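Local coordinates for probable D-tyrosyl-tRNA(Tyr) deacylase 1 (Homo sapiens, PDB 2OKV), which hydrolyses mischarged D-aminoacyl-tRNAs and glycyl-tRNA(Ala) as a homodimeric editing enzyme, and may also act in DNA replication, at residues I74-Q79 / E111-T116. Numbering follows the deposited sequence.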
loop_
_atom_site.group_PDB
_atom_site.type_symbol
_atom_site.label_atom_id
_atom_site.label_comp_id
_atom_site.label_asym_id
_atom_site.label_seq_id
_atom_site.Cartn_x
_atom_site.Cartn_y
_atom_site.Cartn_z
ATOM N N ILE B 74 4.298 14.460 -4.999
ATOM C CA ILE B 74 3.778 13.144 -5.342
ATOM C C ILE B 74 4.952 12.306 -5.850
ATOM O O ILE B 74 5.667 12.724 -6.744
ATOM C CB ILE B 74 2.705 13.204 -6.465
ATOM C CG1 ILE B 74 1.529 14.104 -6.059
ATOM C CG2 ILE B 74 2.246 11.780 -6.851
ATOM C CD1 ILE B 74 0.540 14.382 -7.175
ATOM N N LEU B 75 5.162 11.147 -5.238
ATOM C CA LEU B 75 6.098 10.159 -5.759
ATOM C C LEU B 75 5.297 9.013 -6.382
ATOM O O LEU B 75 4.594 8.297 -5.676
ATOM C CB LEU B 75 6.994 9.625 -4.631
ATOM C CG LEU B 75 7.942 8.458 -4.963
ATOM C CD1 LEU B 75 8.963 8.893 -5.996
ATOM C CD2 LEU B 75 8.632 7.914 -3.692
ATOM N N CYS B 76 5.388 8.849 -7.701
ATOM C CA CYS B 76 4.696 7.735 -8.383
ATOM C C CYS B 76 5.670 6.633 -8.731
ATOM O O CYS B 76 6.775 6.882 -9.245
ATOM C CB CYS B 76 3.993 8.157 -9.687
ATOM S SG CYS B 76 2.973 9.566 -9.550
ATOM N N VAL B 77 5.253 5.402 -8.482
ATOM C CA VAL B 77 6.055 4.249 -8.878
ATOM C C VAL B 77 5.134 3.244 -9.549
ATOM O O VAL B 77 4.039 2.983 -9.059
ATOM C CB VAL B 77 6.775 3.613 -7.670
ATOM C CG1 VAL B 77 7.617 2.409 -8.112
ATOM C CG2 VAL B 77 7.664 4.638 -6.989
ATOM N N SER B 78 5.580 2.699 -10.679
ATOM C CA SER B 78 4.826 1.685 -11.412
ATOM C C SER B 78 4.866 0.369 -10.648
ATOM O O SER B 78 5.928 -0.055 -10.196
ATOM C CB SER B 78 5.442 1.498 -12.797
ATOM O OG SER B 78 6.860 1.622 -12.654
ATOM N N GLN B 79 3.705 -0.280 -10.526
ATOM C CA GLN B 79 3.531 -1.451 -9.660
ATOM C C GLN B 79 2.511 -2.423 -10.262
ATOM O O GLN B 79 1.331 -2.409 -9.881
ATOM C CB GLN B 79 3.040 -0.991 -8.269
ATOM C CG GLN B 79 2.841 -2.105 -7.225
ATOM C CD GLN B 79 4.148 -2.597 -6.617
ATOM O OE1 GLN B 79 4.492 -2.207 -5.513
ATOM N NE2 GLN B 79 4.883 -3.437 -7.344
ATOM N N GLU B 111 3.034 12.198 -17.441
ATOM C CA GLU B 111 2.958 13.466 -18.159
ATOM C C GLU B 111 1.612 14.191 -17.964
ATOM O O GLU B 111 1.598 15.431 -17.885
ATOM C CB GLU B 111 3.316 13.270 -19.646
ATOM C CG GLU B 111 3.495 14.546 -20.467
ATOM C CD GLU B 111 4.638 15.462 -19.999
ATOM O OE1 GLU B 111 5.476 15.068 -19.161
ATOM O OE2 GLU B 111 4.687 16.609 -20.484
ATOM N N GLN B 112 0.496 13.450 -17.886
ATOM C CA GLN B 112 -0.820 14.075 -17.619
ATOM C C GLN B 112 -0.842 14.643 -16.202
ATOM O O GLN B 112 -1.366 15.728 -15.969
ATOM C CB GLN B 112 -2.010 13.105 -17.787
ATOM C CG GLN B 112 -3.204 13.592 -18.706
ATOM C CD GLN B 112 -3.983 14.840 -18.244
ATOM O OE1 GLN B 112 -3.411 15.915 -18.046
ATOM N NE2 GLN B 112 -5.314 14.705 -18.135
ATOM N N LEU B 113 -0.289 13.878 -15.264
ATOM C CA LEU B 113 -0.138 14.303 -13.880
ATOM C C LEU B 113 0.625 15.617 -13.765
ATOM O O LEU B 113 0.185 16.527 -13.064
ATOM C CB LEU B 113 0.608 13.235 -13.077
ATOM C CG LEU B 113 0.006 12.391 -11.951
ATOM C CD1 LEU B 113 1.147 11.888 -11.091
ATOM C CD2 LEU B 113 -1.030 13.085 -11.083
ATOM N N ARG B 114 1.779 15.695 -14.429
ATOM C CA ARG B 114 2.590 16.913 -14.438
ATOM C C ARG B 114 1.898 18.113 -15.085
ATOM O O ARG B 114 1.999 19.232 -14.575
ATOM C CB ARG B 114 3.919 16.680 -15.138
ATOM C CG ARG B 114 4.817 15.674 -14.467
ATOM C CD ARG B 114 6.207 15.826 -15.072
ATOM N NE ARG B 114 6.809 14.560 -15.466
ATOM C CZ ARG B 114 7.559 13.798 -14.679
ATOM N NH1 ARG B 114 7.801 14.158 -13.418
ATOM N NH2 ARG B 114 8.058 12.670 -15.157
ATOM N N LYS B 115 1.213 17.901 -16.203
ATOM C CA LYS B 115 0.556 19.022 -16.867
ATOM C C LYS B 115 -0.699 19.516 -16.130
ATOM O O LYS B 115 -1.058 20.692 -16.241
ATOM C CB LYS B 115 0.293 18.729 -18.348
ATOM C CG LYS B 115 -1.082 18.187 -18.710
ATOM C CD LYS B 115 -1.267 18.287 -20.224
ATOM C CE LYS B 115 -2.200 17.216 -20.777
ATOM N NZ LYS B 115 -1.891 17.011 -22.233
ATOM N N THR B 116 -1.348 18.623 -15.384
ATOM C CA THR B 116 -2.551 18.963 -14.605
ATOM C C THR B 116 -2.185 19.615 -13.272
ATOM O O THR B 116 -2.966 20.399 -12.726
ATOM C CB THR B 116 -3.440 17.708 -14.360
ATOM O OG1 THR B 116 -3.805 17.140 -15.621
ATOM C CG2 THR B 116 -4.733 18.053 -13.586
#
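Ile74 and Cys76 meet Leu113 where helix 99-116 packs on one face of the mixed beta sheet of the DTD fold. Strand 73-78 lies between strands 122-124 and 26-32 in that sheet and runs parallel to both. Ile74 points toward the helix and comes closest to it in the backbone, with its CA 9.5 Å from the CA of Leu113. Its CG2 branch makes the touch, 4.4 Å from Leu113 CD1, a loose apolar contact. Leu50 of helix 39-51 packs against both Ile74 and Leu113, and so does Ile122 of the neighbouring strand. Two helices therefore share this buried apolar layer over the sheet. Leu75 points away from the helix, but Cys76 turns back toward it. Its SG sits anti to the carbonyl carbon, chi1 -50°, and this brings the sulfur up to the leucine methyl. Beyond it the strand leads to the subunit interface. There Val77 packs on Pro140 of the second subunit, part of the Gly-cisPro motif that probably serves to reject L-amino acids, and Gln79 NE2 donates a hydrogen bond to that proline's carbonyl oxygen. On the helix, Thr116 OG1 donates a hydrogen bond to Gln112 O at 2.8 Å. The backbone N of Thr116 reaches that oxygen from the opposite face of its plane. The contact buries just 105 Å² in all, and over half belongs to Leu113. The chi1 of Leu113, -113°, lies away from a staggered value. The exact closeness of its methyl is therefore doubtful: Cys76 SG to Leu113 CD1 measures 3.3 Å, shorter than normal for a sulfur and a methyl.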